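Local coordinates for protein putative transcriptional regulator, LysR family (Vibrio parahaemolyticus, PDB 3OXN) that probably binds DNA to regulate transcription as a LysR-family factor, this chain being its substrate-binding-type regulatory domain, without the DNA-binding part, at residues 94-108 against 177-189. Residues are numbered along the deposited sequence; the frame is centred on the assembly and turned at random.
Sequences LCLLSKQHPLANQEM and RYDLVVKPLPFQF
Strands 94-98 and 180-183 run antiparallel at 147°, pairing C95 with K183, L96 with V182 and L97 with V181 in one lobe of the LysR substrate-binding domain, whose two mixed sheets follow the periplasmic-binding-protein fold. The pairing illustrates how such a sheet gains an edge strand late in the chain: 180-183, which follows helix 168-177, is outermost within this chain, whereas 94-98 also bonds through L94 and L96 to strand 163-167. C95 and K183 exchange a reciprocal pair of backbone bonds, but unequally: C95 N meets K183 O somewhat tilted from the carbonyl plane, while K183 N approaches C95 O from above that plane, 45° out of it. L97 N donates to V181 O, and between these pairs the CA of V182 lies 3.1 Å from C95 O in a CA-H...O contact.

The side chains then sort by face. L94, L96, L180 and V182 meet helix 168-177, with L96 CG lying 3.5 Å from L180 CD2. V182 divides its branches: CG1, anti to the backbone N (chi1 -173°), reaches L94 CD2, while CG2 lies beside L96 CD1 at 3.8 Å.

C95, L97, V181 and K183 point to the other face, where the chain from K99 to M108 folds back over the sheet. V181 is flanked there, its CG2 4.0 Å from A104 CB and its CG1 near the aliphatic part of K99, whose NZ is tied to N105 OD1. The bent chain of K183 crosses L97 at about a right angle, CG near L97 CD1, and its CD and CE lie near the carbonyl oxygens of A104 and Q106. Farther along, C95 SG touches L185 CD2, and M108 CG packs 3.8 Å from P186 CG.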
loop_
_atom_site.group_PDB
_atom_site.type_symbol
_atom_site.label_atom_id
_atom_site.label_comp_id
_atom_site.label_asym_id
_atom_site.label_seq_id
_atom_site.Cartn_x
_atom_site.Cartn_y
_atom_site.Cartn_z
ATOM N N LEU A 94 5.809 -8.002 15.074
ATOM C CA LEU A 94 4.874 -8.892 15.743
ATOM C C LEU A 94 4.292 -9.878 14.719
ATOM O O LEU A 94 4.353 -9.629 13.525
ATOM C CB LEU A 94 3.767 -8.051 16.376
ATOM C CG LEU A 94 3.457 -8.222 17.867
ATOM C CD1 LEU A 94 4.724 -8.242 18.718
ATOM C CD2 LEU A 94 2.511 -7.125 18.338
ATOM N N CYS A 95 3.733 -10.993 15.176
ATOM C CA CYS A 95 3.164 -11.996 14.278
ATOM C C CYS A 95 1.646 -12.042 14.314
ATOM O O CYS A 95 1.031 -11.747 15.340
ATOM C CB CYS A 95 3.713 -13.372 14.616
ATOM S SG CYS A 95 5.455 -13.427 14.292
ATOM N N LEU A 96 1.051 -12.438 13.196
ATOM C CA LEU A 96 -0.392 -12.533 13.074
ATOM C C LEU A 96 -0.742 -13.928 12.603
ATOM O O LEU A 96 -0.233 -14.380 11.579
ATOM C CB LEU A 96 -0.886 -11.506 12.054
ATOM C CG LEU A 96 -1.581 -10.188 12.447
ATOM C CD1 LEU A 96 -1.309 -9.753 13.878
ATOM C CD2 LEU A 96 -1.234 -9.075 11.454
ATOM N N LEU A 97 -1.605 -14.623 13.338
ATOM C CA LEU A 97 -2.068 -15.949 12.907
ATOM C C LEU A 97 -3.574 -15.983 12.710
ATOM O O LEU A 97 -4.289 -15.261 13.365
ATOM C CB LEU A 97 -1.698 -17.030 13.925
ATOM C CG LEU A 97 -0.262 -17.046 14.407
ATOM C CD1 LEU A 97 -0.034 -18.325 15.135
ATOM C CD2 LEU A 97 0.644 -16.952 13.219
ATOM N N SER A 98 -4.048 -16.844 11.820
ATOM C CA SER A 98 -5.480 -17.077 11.670
ATOM C C SER A 98 -6.000 -17.709 12.943
ATOM O O SER A 98 -5.274 -18.430 13.622
ATOM C CB SER A 98 -5.754 -18.002 10.477
ATOM O OG SER A 98 -7.108 -18.409 10.442
ATOM N N LYS A 99 -7.257 -17.445 13.274
ATOM C CA LYS A 99 -7.802 -17.936 14.531
ATOM C C LYS A 99 -7.867 -19.460 14.507
ATOM O O LYS A 99 -7.926 -20.095 15.552
ATOM C CB LYS A 99 -9.172 -17.326 14.808
ATOM C CG LYS A 99 -9.277 -16.683 16.180
ATOM C CD LYS A 99 -8.688 -17.604 17.268
ATOM C CE LYS A 99 -8.956 -17.073 18.695
ATOM N NZ LYS A 99 -8.313 -17.912 19.785
ATOM N N GLN A 100 -7.840 -20.038 13.304
ATOM C CA GLN A 100 -7.819 -21.494 13.131
ATOM C C GLN A 100 -6.439 -21.970 12.704
ATOM O O GLN A 100 -6.308 -22.976 12.014
ATOM C CB GLN A 100 -8.856 -21.957 12.091
ATOM C CG GLN A 100 -10.271 -21.452 12.327
ATOM C CD GLN A 100 -10.531 -20.149 11.608
ATOM O OE1 GLN A 100 -10.540 -20.104 10.380
ATOM N NE2 GLN A 100 -10.751 -19.076 12.370
ATOM N N HIS A 101 -5.410 -21.230 13.085
ATOM C CA HIS A 101 -4.060 -21.703 12.872
ATOM C C HIS A 101 -3.773 -22.650 14.022
ATOM O O HIS A 101 -4.287 -22.453 15.125
ATOM C CB HIS A 101 -3.084 -20.542 12.897
ATOM C CG HIS A 101 -1.688 -20.924 12.523
ATOM N ND1 HIS A 101 -0.893 -21.708 13.327
ATOM C CD2 HIS A 101 -0.943 -20.622 11.436
ATOM C CE1 HIS A 101 0.282 -21.875 12.750
ATOM N NE2 HIS A 101 0.279 -21.226 11.602
ATOM N N PRO A 102 -2.993 -23.706 13.769
ATOM C CA PRO A 102 -2.648 -24.627 14.857
ATOM C C PRO A 102 -2.110 -23.924 16.121
ATOM O O PRO A 102 -2.597 -24.190 17.228
ATOM C CB PRO A 102 -1.581 -25.533 14.215
ATOM C CG PRO A 102 -1.986 -25.584 12.769
ATOM C CD PRO A 102 -2.605 -24.236 12.449
ATOM N N LEU A 103 -1.127 -23.039 15.959
ATOM C CA LEU A 103 -0.475 -22.409 17.108
ATOM C C LEU A 103 -1.276 -21.251 17.687
ATOM O O LEU A 103 -0.770 -20.533 18.544
ATOM C CB LEU A 103 0.908 -21.882 16.719
ATOM C CG LEU A 103 1.790 -22.838 15.934
ATOM C CD1 LEU A 103 2.988 -22.104 15.343
ATOM C CD2 LEU A 103 2.235 -23.973 16.843
ATOM N N ALA A 104 -2.499 -21.050 17.196
ATOM C CA ALA A 104 -3.302 -19.884 17.581
ATOM C C ALA A 104 -3.529 -19.797 19.090
ATOM O O ALA A 104 -3.412 -18.712 19.677
ATOM C CB ALA A 104 -4.635 -19.879 16.846
ATOM N N ASN A 105 -3.826 -20.943 19.704
ATOM C CA ASN A 105 -4.168 -20.995 21.121
ATOM C C ASN A 105 -3.061 -21.530 22.018
ATOM O O ASN A 105 -3.310 -21.945 23.149
ATOM C CB ASN A 105 -5.458 -21.783 21.346
ATOM C CG ASN A 105 -6.620 -21.255 20.517
ATOM O OD1 ASN A 105 -6.853 -20.043 20.423
ATOM N ND2 ASN A 105 -7.362 -22.174 19.912
ATOM N N GLN A 106 -1.834 -21.512 21.528
ATOM C CA GLN A 106 -0.711 -21.896 22.360
ATOM C C GLN A 106 0.358 -20.839 22.194
ATOM O O GLN A 106 0.235 -19.964 21.344
ATOM C CB GLN A 106 -0.189 -23.283 21.983
ATOM C CG GLN A 106 0.734 -23.328 20.778
ATOM C CD GLN A 106 1.054 -24.763 20.356
ATOM O OE1 GLN A 106 2.222 -25.126 20.201
ATOM N NE2 GLN A 106 0.011 -25.586 20.182
ATOM N N GLU A 107 1.390 -20.874 23.024
ATOM C CA GLU A 107 2.468 -19.928 22.810
ATOM C C GLU A 107 3.298 -20.470 21.678
ATOM O O GLU A 107 3.499 -21.682 21.567
ATOM C CB GLU A 107 3.338 -19.725 24.052
ATOM C CG GLU A 107 4.336 -18.582 23.844
ATOM C CD GLU A 107 5.513 -18.612 24.805
ATOM O OE1 GLU A 107 6.171 -17.548 24.957
ATOM O OE2 GLU A 107 5.777 -19.691 25.400
HETATM N N MSE A 108 3.765 -19.581 20.820
HETATM C CA MSE A 108 4.567 -20.018 19.689
HETATM C C MSE A 108 6.049 -19.960 20.027
HETATM O O MSE A 108 6.617 -18.887 20.259
HETATM C CB MSE A 108 4.251 -19.171 18.465
HETATM C CG MSE A 108 5.405 -19.006 17.491
HETATM SE SE MSE A 108 4.933 -17.729 16.083
HETATM C CE MSE A 108 3.252 -18.549 15.551
ATOM N N ARG A 177 -9.533 -6.461 13.816
ATOM C CA ARG A 177 -10.757 -6.490 13.019
ATOM C C ARG A 177 -10.849 -7.575 11.945
ATOM O O ARG A 177 -11.867 -7.685 11.256
ATOM C CB ARG A 177 -10.973 -5.126 12.365
ATOM C CG ARG A 177 -10.231 -4.928 11.059
ATOM C CD ARG A 177 -10.079 -3.449 10.763
ATOM N NE ARG A 177 -11.362 -2.795 10.495
ATOM C CZ ARG A 177 -11.546 -1.479 10.479
ATOM N NH1 ARG A 177 -10.535 -0.651 10.724
ATOM N NH2 ARG A 177 -12.745 -0.991 10.211
ATOM N N TYR A 178 -9.794 -8.362 11.784
ATOM C CA TYR A 178 -9.814 -9.445 10.817
ATOM C C TYR A 178 -9.862 -10.745 11.591
ATOM O O TYR A 178 -9.457 -11.802 11.102
ATOM C CB TYR A 178 -8.578 -9.395 9.923
ATOM C CG TYR A 178 -8.607 -8.279 8.915
ATOM C CD1 TYR A 178 -9.400 -8.369 7.777
ATOM C CD2 TYR A 178 -7.847 -7.136 9.099
ATOM C CE1 TYR A 178 -9.430 -7.345 6.842
ATOM C CE2 TYR A 178 -7.869 -6.107 8.178
ATOM C CZ TYR A 178 -8.661 -6.214 7.048
ATOM O OH TYR A 178 -8.683 -5.191 6.126
ATOM N N ASP A 179 -10.398 -10.646 12.797
ATOM C CA ASP A 179 -10.260 -11.686 13.797
ATOM C C ASP A 179 -9.202 -12.729 13.497
ATOM O O ASP A 179 -9.492 -13.818 12.990
ATOM C CB ASP A 179 -11.591 -12.347 14.132
ATOM C CG ASP A 179 -11.761 -12.535 15.623
ATOM O OD1 ASP A 179 -10.922 -13.244 16.239
ATOM O OD2 ASP A 179 -12.710 -11.932 16.172
ATOM N N LEU A 180 -7.966 -12.361 13.806
ATOM C CA LEU A 180 -6.879 -13.317 13.871
ATOM C C LEU A 180 -6.075 -12.981 15.142
ATOM O O LEU A 180 -6.482 -12.086 15.894
ATOM C CB LEU A 180 -6.057 -13.334 12.567
ATOM C CG LEU A 180 -5.263 -12.164 11.955
ATOM C CD1 LEU A 180 -5.984 -11.502 10.795
ATOM C CD2 LEU A 180 -4.856 -11.164 13.000
ATOM N N VAL A 181 -4.984 -13.701 15.414
ATOM C CA VAL A 181 -4.244 -13.482 16.665
ATOM C C VAL A 181 -2.784 -13.008 16.514
ATOM O O VAL A 181 -2.162 -13.155 15.462
ATOM C CB VAL A 181 -4.360 -14.670 17.705
ATOM C CG1 VAL A 181 -5.797 -14.854 18.183
ATOM C CG2 VAL A 181 -3.777 -15.974 17.164
ATOM N N VAL A 182 -2.267 -12.452 17.610
ATOM C CA VAL A 182 -0.977 -11.782 17.664
ATOM C C VAL A 182 -0.033 -12.498 18.594
ATOM O O VAL A 182 -0.227 -12.454 19.799
ATOM C CB VAL A 182 -1.158 -10.379 18.232
ATOM C CG1 VAL A 182 0.137 -9.588 18.148
ATOM C CG2 VAL A 182 -2.295 -9.667 17.509
ATOM N N LYS A 183 0.989 -13.149 18.047
ATOM C CA LYS A 183 1.989 -13.817 18.877
ATOM C C LYS A 183 3.320 -13.059 18.805
ATOM O O LYS A 183 3.711 -12.613 17.736
ATOM C CB LYS A 183 2.163 -15.264 18.421
ATOM C CG LYS A 183 0.861 -16.048 18.390
ATOM C CD LYS A 183 0.655 -16.832 19.668
ATOM C CE LYS A 183 -0.825 -16.911 20.069
ATOM N NZ LYS A 183 -1.336 -15.617 20.656
ATOM N N PRO A 184 4.012 -12.882 19.943
ATOM C CA PRO A 184 5.339 -12.254 19.893
ATOM C C PRO A 184 6.333 -13.046 19.023
ATOM O O PRO A 184 6.121 -14.227 18.732
ATOM C CB PRO A 184 5.796 -12.289 21.346
ATOM C CG PRO A 184 4.545 -12.339 22.144
ATOM C CD PRO A 184 3.541 -13.093 21.322
ATOM N N LEU A 185 7.405 -12.384 18.600
ATOM C CA LEU A 185 8.487 -13.054 17.903
ATOM C C LEU A 185 9.193 -13.955 18.891
ATOM O O LEU A 185 9.661 -13.475 19.923
ATOM C CB LEU A 185 9.485 -12.028 17.390
ATOM C CG LEU A 185 9.090 -11.205 16.179
ATOM C CD1 LEU A 185 10.164 -10.168 15.939
ATOM C CD2 LEU A 185 8.893 -12.113 14.977
ATOM N N PRO A 186 9.306 -15.257 18.572
ATOM C CA PRO A 186 9.883 -16.244 19.479
ATOM C C PRO A 186 11.381 -16.071 19.575
ATOM O O PRO A 186 12.087 -17.058 19.774
ATOM C CB PRO A 186 9.589 -17.578 18.790
ATOM C CG PRO A 186 8.752 -17.265 17.614
ATOM C CD PRO A 186 9.025 -15.849 17.263
ATOM N N PHE A 187 11.862 -14.845 19.401
ATOM C CA PHE A 187 13.277 -14.565 19.584
ATOM C C PHE A 187 13.529 -13.134 20.028
ATOM O O PHE A 187 12.617 -12.307 20.060
ATOM C CB PHE A 187 14.095 -14.905 18.328
ATOM C CG PHE A 187 13.610 -14.233 17.074
ATOM C CD1 PHE A 187 14.058 -12.966 16.729
ATOM C CD2 PHE A 187 12.722 -14.875 16.225
ATOM C CE1 PHE A 187 13.623 -12.355 15.552
ATOM C CE2 PHE A 187 12.283 -14.266 15.040
ATOM C CZ PHE A 187 12.733 -13.010 14.707
ATOM N N GLN A 188 14.772 -12.862 20.402
ATOM C CA GLN A 188 15.150 -11.535 20.830
ATOM C C GLN A 188 15.311 -10.708 19.584
ATOM O O GLN A 188 16.089 -11.058 18.695
ATOM C CB GLN A 188 16.467 -11.555 21.611
ATOM C CG GLN A 188 16.732 -10.265 22.396
ATOM C CD GLN A 188 18.207 -9.872 22.418
ATOM O OE1 GLN A 188 19.095 -10.733 22.421
ATOM N NE2 GLN A 188 18.473 -8.562 22.426
ATOM N N PHE A 189 14.551 -9.625 19.516
ATOM C CA PHE A 189 14.600 -8.707 18.389
ATOM C C PHE A 189 14.369 -7.317 18.946
ATOM O O PHE A 189 13.379 -7.069 19.638
ATOM C CB PHE A 189 13.528 -9.053 17.351
ATOM C CG PHE A 189 13.547 -8.166 16.139
ATOM C CD1 PHE A 189 14.490 -8.357 15.141
ATOM C CD2 PHE A 189 12.619 -7.146 15.998
ATOM C CE1 PHE A 189 14.524 -7.540 14.040
ATOM C CE2 PHE A 189 12.637 -6.321 14.891
ATOM C CZ PHE A 189 13.598 -6.522 13.904
#